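Long-range contacts in enoyl-CoA hydratase (Geobacillus kaustophilus, PDB 2PPY), which probably catalyses the reversible hydration of enoyl-CoA thioesters in fatty-acid beta-oxidation, as a six-chain member of the enoyl-CoA hydratase/isomerase (crotonase) family: residues Asp130-Gly136 against Thr172-Ala178; Tyr37-Asn41 against Phe89-Leu94. All coordinates share one frame; numbering follows the deposited sequence.

Contact 1. Residues Asp130-Gly136 against Thr172-Ala178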
loop_
_atom_site.group_PDB
_atom_site.type_symbol
_atom_site.label_atom_id
_atom_site.label_comp_id
_atom_site.label_asym_id
_atom_site.label_seq_id
_atom_site.Cartn_x
_atom_site.Cartn_y
_atom_site.Cartn_z
ATOM N N ASP A 130 -23.328 9.701 28.421
ATOM C CA ASP A 130 -22.494 10.670 29.129
ATOM C C ASP A 130 -22.058 10.272 30.536
ATOM O O ASP A 130 -21.317 11.003 31.187
ATOM C CB ASP A 130 -23.144 12.068 29.136
ATOM C CG ASP A 130 -24.506 12.101 29.813
ATOM O OD1 ASP A 130 -25.122 13.185 29.793
ATOM O OD2 ASP A 130 -24.961 11.075 30.356
ATOM N N GLU A 131 -22.501 9.105 30.993
ATOM C CA GLU A 131 -22.119 8.600 32.308
ATOM C C GLU A 131 -21.729 7.129 32.165
ATOM O O GLU A 131 -21.718 6.377 33.141
ATOM C CB GLU A 131 -23.284 8.731 33.299
ATOM C CG GLU A 131 -23.768 10.156 33.524
ATOM C CD GLU A 131 -24.810 10.252 34.631
ATOM O OE1 GLU A 131 -24.469 9.962 35.798
ATOM O OE2 GLU A 131 -25.971 10.614 34.339
ATOM N N ALA A 132 -21.400 6.733 30.935
ATOM C CA ALA A 132 -21.025 5.357 30.616
ATOM C C ALA A 132 -19.794 4.835 31.350
ATOM O O ALA A 132 -19.594 3.627 31.440
ATOM C CB ALA A 132 -20.825 5.210 29.106
ATOM N N GLY A 133 -18.961 5.732 31.860
ATOM C CA GLY A 133 -17.784 5.284 32.582
ATOM C C GLY A 133 -16.447 5.495 31.903
ATOM O O GLY A 133 -16.158 6.586 31.407
ATOM N N LYS A 134 -15.636 4.439 31.880
ATOM C CA LYS A 134 -14.290 4.474 31.298
ATOM C C LYS A 134 -14.184 3.807 29.935
ATOM O O LYS A 134 -14.860 2.817 29.651
ATOM C CB LYS A 134 -13.293 3.769 32.221
ATOM C CG LYS A 134 -13.311 4.182 33.682
ATOM C CD LYS A 134 -12.365 3.279 34.472
ATOM C CE LYS A 134 -12.344 3.608 35.954
ATOM N NZ LYS A 134 -11.413 2.709 36.698
ATOM N N ILE A 135 -13.310 4.348 29.096
ATOM C CA ILE A 135 -13.078 3.783 27.775
ATOM C C ILE A 135 -11.578 3.877 27.491
ATOM O O ILE A 135 -10.973 4.939 27.646
ATOM C CB ILE A 135 -13.911 4.525 26.690
ATOM C CG1 ILE A 135 -13.621 3.934 25.308
ATOM C CG2 ILE A 135 -13.621 6.019 26.733
ATOM C CD1 ILE A 135 -14.620 4.356 24.253
ATOM N N GLY A 136 -10.981 2.750 27.109
ATOM C CA GLY A 136 -9.556 2.711 26.823
ATOM C C GLY A 136 -9.014 1.297 26.678
ATOM O O GLY A 136 -9.776 0.329 26.654
ATOM N N THR A 172 -7.394 5.034 30.863
ATOM C CA THR A 172 -8.709 5.174 30.266
ATOM C C THR A 172 -9.181 6.626 30.346
ATOM O O THR A 172 -8.701 7.404 31.171
ATOM C CB THR A 172 -9.728 4.263 30.981
ATOM O OG1 THR A 172 -9.836 4.651 32.356
ATOM C CG2 THR A 172 -9.271 2.809 30.920
ATOM N N ILE A 173 -10.119 6.989 29.479
ATOM C CA ILE A 173 -10.641 8.345 29.456
ATOM C C ILE A 173 -12.159 8.358 29.618
ATOM O O ILE A 173 -12.784 7.308 29.744
ATOM C CB ILE A 173 -10.254 9.058 28.141
ATOM C CG1 ILE A 173 -10.792 8.275 26.941
ATOM C CG2 ILE A 173 -8.741 9.181 28.050
ATOM C CD1 ILE A 173 -10.503 8.932 25.601
ATOM N N THR A 174 -12.745 9.549 29.609
ATOM C CA THR A 174 -14.188 9.703 29.759
ATOM C C THR A 174 -14.875 9.724 28.401
ATOM O O THR A 174 -14.223 9.860 27.366
ATOM C CB THR A 174 -14.537 11.028 30.475
ATOM O OG1 THR A 174 -14.098 12.133 29.672
ATOM C CG2 THR A 174 -13.862 11.100 31.843
ATOM N N PRO A 175 -16.212 9.582 28.392
ATOM C CA PRO A 175 -16.983 9.597 27.145
ATOM C C PRO A 175 -16.753 10.915 26.416
ATOM O O PRO A 175 -16.575 10.939 25.196
ATOM C CB PRO A 175 -18.426 9.456 27.630
ATOM C CG PRO A 175 -18.281 8.632 28.870
ATOM C CD PRO A 175 -17.078 9.260 29.541
ATOM N N GLN A 176 -16.759 12.010 27.178
ATOM C CA GLN A 176 -16.545 13.343 26.627
ATOM C C GLN A 176 -15.184 13.442 25.944
ATOM O O GLN A 176 -15.087 13.906 24.809
ATOM C CB GLN A 176 -16.630 14.409 27.729
ATOM C CG GLN A 176 -18.019 14.626 28.339
ATOM C CD GLN A 176 -18.501 13.452 29.179
ATOM O OE1 GLN A 176 -17.713 12.798 29.863
ATOM N NE2 GLN A 176 -19.804 13.197 29.149
ATOM N N GLU A 177 -14.135 13.013 26.640
ATOM C CA GLU A 177 -12.787 13.058 26.081
ATOM C C GLU A 177 -12.731 12.176 24.842
ATOM O O GLU A 177 -12.067 12.505 23.854
ATOM C CB GLU A 177 -11.765 12.587 27.118
ATOM C CG GLU A 177 -11.787 13.416 28.408
ATOM C CD GLU A 177 -10.863 12.875 29.489
ATOM O OE1 GLU A 177 -10.860 11.648 29.714
ATOM O OE2 GLU A 177 -10.151 13.682 30.125
ATOM N N ALA A 178 -13.442 11.053 24.892
ATOM C CA ALA A 178 -13.481 10.135 23.767
ATOM C C ALA A 178 -14.086 10.844 22.560
ATOM O O ALA A 178 -13.617 10.694 21.432
ATOM C CB ALA A 178 -14.308 8.903 24.126
HETATM O O HOH W 1 -18.226 11.430 32.086
#

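Contact 2. Residues Tyr37-Asn41 against Phe89-Leu94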
loop_
_atom_site.group_PDB
_atom_site.type_symbol
_atom_site.label_atom_id
_atom_site.label_comp_id
_atom_site.label_asym_id
_atom_site.label_seq_id
_atom_site.Cartn_x
_atom_site.Cartn_y
_atom_site.Cartn_z
ATOM N N TYR A 37 -17.167 -15.547 21.381
ATOM C CA TYR A 37 -16.856 -15.134 20.019
ATOM C C TYR A 37 -17.396 -16.090 18.974
ATOM O O TYR A 37 -17.713 -15.676 17.859
ATOM C CB TYR A 37 -15.350 -14.932 19.856
ATOM C CG TYR A 37 -14.973 -13.465 19.893
ATOM C CD1 TYR A 37 -15.276 -12.626 18.819
ATOM C CD2 TYR A 37 -14.373 -12.902 21.021
ATOM C CE1 TYR A 37 -14.992 -11.260 18.865
ATOM C CE2 TYR A 37 -14.085 -11.535 21.077
ATOM C CZ TYR A 37 -14.398 -10.721 19.994
ATOM O OH TYR A 37 -14.110 -9.375 20.034
ATOM N N LYS A 38 -17.516 -17.365 19.331
ATOM C CA LYS A 38 -18.062 -18.338 18.396
ATOM C C LYS A 38 -19.533 -17.993 18.176
ATOM O O LYS A 38 -20.048 -18.122 17.068
ATOM C CB LYS A 38 -17.897 -19.758 18.949
ATOM C CG LYS A 38 -16.437 -20.197 19.003
ATOM C CD LYS A 38 -16.221 -21.462 19.816
ATOM C CE LYS A 38 -16.898 -22.665 19.196
ATOM N NZ LYS A 38 -16.614 -23.892 19.993
ATOM N N GLU A 39 -20.198 -17.520 19.229
ATOM C CA GLU A 39 -21.601 -17.135 19.124
ATOM C C GLU A 39 -21.739 -15.795 18.403
ATOM O O GLU A 39 -22.638 -15.615 17.583
ATOM C CB GLU A 39 -22.250 -17.033 20.508
ATOM C CG GLU A 39 -22.225 -18.322 21.326
ATOM C CD GLU A 39 -23.249 -18.315 22.450
ATOM O OE1 GLU A 39 -23.346 -17.296 23.163
ATOM O OE2 GLU A 39 -23.956 -19.330 22.626
ATOM N N PHE A 40 -20.846 -14.857 18.710
ATOM C CA PHE A 40 -20.879 -13.541 18.075
ATOM C C PHE A 40 -20.643 -13.704 16.571
ATOM O O PHE A 40 -21.284 -13.036 15.752
ATOM C CB PHE A 40 -19.806 -12.624 18.676
ATOM C CG PHE A 40 -19.952 -11.178 18.281
ATOM C CD1 PHE A 40 -21.094 -10.464 18.625
ATOM C CD2 PHE A 40 -18.952 -10.530 17.565
ATOM C CE1 PHE A 40 -21.237 -9.123 18.268
ATOM C CE2 PHE A 40 -19.085 -9.188 17.202
ATOM C CZ PHE A 40 -20.232 -8.486 17.552
ATOM N N ASN A 41 -19.723 -14.599 16.218
ATOM C CA ASN A 41 -19.416 -14.880 14.818
ATOM C C ASN A 41 -20.644 -15.452 14.113
ATOM O O ASN A 41 -20.949 -15.085 12.979
ATOM C CB ASN A 41 -18.274 -15.893 14.720
ATOM C CG ASN A 41 -17.926 -16.232 13.286
ATOM O OD1 ASN A 41 -17.426 -15.392 12.541
ATOM N ND2 ASN A 41 -18.204 -17.465 12.889
ATOM N N PHE A 89 -8.880 -16.070 15.881
ATOM C CA PHE A 89 -10.310 -16.239 15.619
ATOM C C PHE A 89 -11.116 -14.995 15.989
ATOM O O PHE A 89 -12.028 -14.595 15.261
ATOM C CB PHE A 89 -10.874 -17.434 16.391
ATOM C CG PHE A 89 -12.330 -17.681 16.120
ATOM C CD1 PHE A 89 -12.737 -18.262 14.925
ATOM C CD2 PHE A 89 -13.297 -17.276 17.031
ATOM C CE1 PHE A 89 -14.091 -18.432 14.639
ATOM C CE2 PHE A 89 -14.653 -17.439 16.755
ATOM C CZ PHE A 89 -15.051 -18.018 15.557
ATOM N N CYS A 90 -10.796 -14.393 17.129
ATOM C CA CYS A 90 -11.500 -13.189 17.560
ATOM C C CYS A 90 -11.290 -12.063 16.548
ATOM O O CYS A 90 -12.235 -11.363 16.185
ATOM C CB CYS A 90 -11.000 -12.740 18.935
ATOM S SG CYS A 90 -11.374 -13.897 20.270
ATOM N N ASN A 91 -10.049 -11.896 16.099
ATOM C CA ASN A 91 -9.724 -10.860 15.128
ATOM C C ASN A 91 -10.466 -11.065 13.810
ATOM O O ASN A 91 -11.061 -10.130 13.274
ATOM C CB ASN A 91 -8.212 -10.813 14.877
ATOM C CG ASN A 91 -7.475 -10.000 15.922
ATOM O OD1 ASN A 91 -7.836 -8.857 16.193
ATOM N ND2 ASN A 91 -6.428 -10.579 16.505
ATOM N N GLU A 92 -10.437 -12.289 13.293
ATOM C CA GLU A 92 -11.123 -12.588 12.043
ATOM C C GLU A 92 -12.620 -12.337 12.198
ATOM O O GLU A 92 -13.291 -11.912 11.255
ATOM C CB GLU A 92 -10.863 -14.041 11.628
ATOM C CG GLU A 92 -9.384 -14.334 11.384
ATOM C CD GLU A 92 -9.125 -15.746 10.888
ATOM O OE1 GLU A 92 -9.822 -16.671 11.347
ATOM O OE2 GLU A 92 -8.210 -15.929 10.052
ATOM N N THR A 93 -13.145 -12.594 13.392
ATOM C CA THR A 93 -14.565 -12.365 13.635
ATOM C C THR A 93 -14.832 -10.865 13.543
ATOM O O THR A 93 -15.733 -10.429 12.828
ATOM C CB THR A 93 -14.990 -12.876 15.023
ATOM O OG1 THR A 93 -14.811 -14.299 15.079
ATOM C CG2 THR A 93 -16.461 -12.537 15.292
ATOM N N LEU A 94 -14.037 -10.076 14.258
ATOM C CA LEU A 94 -14.210 -8.632 14.222
ATOM C C LEU A 94 -14.006 -8.104 12.800
ATOM O O LEU A 94 -14.699 -7.183 12.374
ATOM C CB LEU A 94 -13.237 -7.948 15.190
ATOM C CG LEU A 94 -13.456 -8.215 16.689
ATOM C CD1 LEU A 94 -12.586 -7.251 17.496
ATOM C CD2 LEU A 94 -14.937 -8.024 17.065
HETATM O O HOH W 2 -14.486 -15.598 12.396
#

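Contact 1. Residues Asp130-Gly136 against Thr172-Ala178
D130 meets the second segment through its backbone oxygen and CB, both approached by the side-chain amide of Q176. NE2 of Q176 gives D130 O a nearly straight but weak hydrogen bond of 3.4 Å, and a water that donates to both D130 O and Q176 OE1 closes a small ring. The bend at chi2 of Q176 (69°) folds the amide back to this position. The carboxylate of D130 leads the other way, with OD2 taking a hydrogen bond from the backbone N of Q190. Next, A132 sets its methyl against the proline ring, CB lying 4.3 Å from CG of P175, and G133 O rests on the same ring at its CD. G133 has phi 109°, where a side chain would press on the preceding carbonyl oxygen. The aliphatic chain of K134 then passes obliquely over T172, with CB and CD both about 3.6 Å from OG1, while its extended end runs off from the contact. At I135 the backbones pair as a single antiparallel bridge, the hydrogen-bonded kind: I135 N reaches I173 O at 3.1 Å, and I173 N returns the bond to I135 O at 2.9 Å. The CG2 branch of I135 packs on both CG1 of I173 (3.6 Å) and CB of A178 (3.9 Å). G136 closes the run over T172, where a beta-carbon would collide with T172 CA. Just past the bridge, T174 and E177 form a capping box: T174 OG1 accepts from E177 N, and E177 OE1 from T174 N. The bridge leads into the start of helix 175-181, whose P175, together with I135, packs on M128 of strand 125-129, while the backbones of K134 and G136 hydrogen-bond to T112 of strand 111-113.

Contact 2. Residues Tyr37-Asn41 against Phe89-Leu94
The Y37 ring lies with one face against C90, whose CB stands almost straight above the ring centre, 3.9 Å from the centroid, a CH-pi contact. The sulfur of C90 comes in obliquely, SG 3.2 Å from CD2 of Y37, a close Cys sulfur-aromatic approach. At the ring's edge, near its plane, sit the methyls CG2 of T93 and CD2 of L94, the latter 3.4 Å from the Y37 hydroxyl oxygen OH. With F89 also beside it, Y37 is a knob in a hole formed by F89, C90, T93 and L94. The F89 ring carries OG1 of T93 over one face, toward the rim, and turns its edge to the Y37 backbone, CE2 lying 3.7 Å from Y37 O. CG of F89 is trans to its own N (chi1 -178°), which swings the ring across to N41, whose amide plane is turned 66° from it. Shortening Y37 to an alanine would probably open a gap among F89, C90, T93 and L94 and take from C90 the ring it packs on. T93 packs through CG2, 3.9 Å from CD2 of F40 and 3.8 Å from N41 CA. Its OG1 donates to F89 O, which T93 N reaches from the opposite face of the carbonyl. A water donates to both N41 OD1 and T93 OG1, joining the helices on the polar side, where K96 NZ also bonds to that OD1. The axes of segments 37-41 and 89-94 run nearly parallel, 22° apart, with a closest approach of 9.9 Å. Y37 and L94 both reach M119 of helix 115-121, and the rings of Y32 and Y37 meet edge to face; on helix 80-99, E92 forms salt bridges to R48 and R99 of a neighbouring subunit.

How the contacts relate
Contacts 1 and 2 share no secondary-structure element: their centres lie 25 Å apart and their nearest atoms about 12 Å, and contact 2 closes along the chain before contact 1 opens. Contact 2 is the deeper, a buried helix-helix packing about 13 Å from the chain centre, made by side chains with no direct hydrogen bond between its segments. Contact 1, about 17 Å out and only partly buried, depends on backbone hydrogen bonds and a capped helix start, with small apolar patches beside them. Each has one bridging water. Other subunits approach helix 80-99 of contact 2, whereas the two segments of contact 1 touch residues of their own chain alone within the assembly.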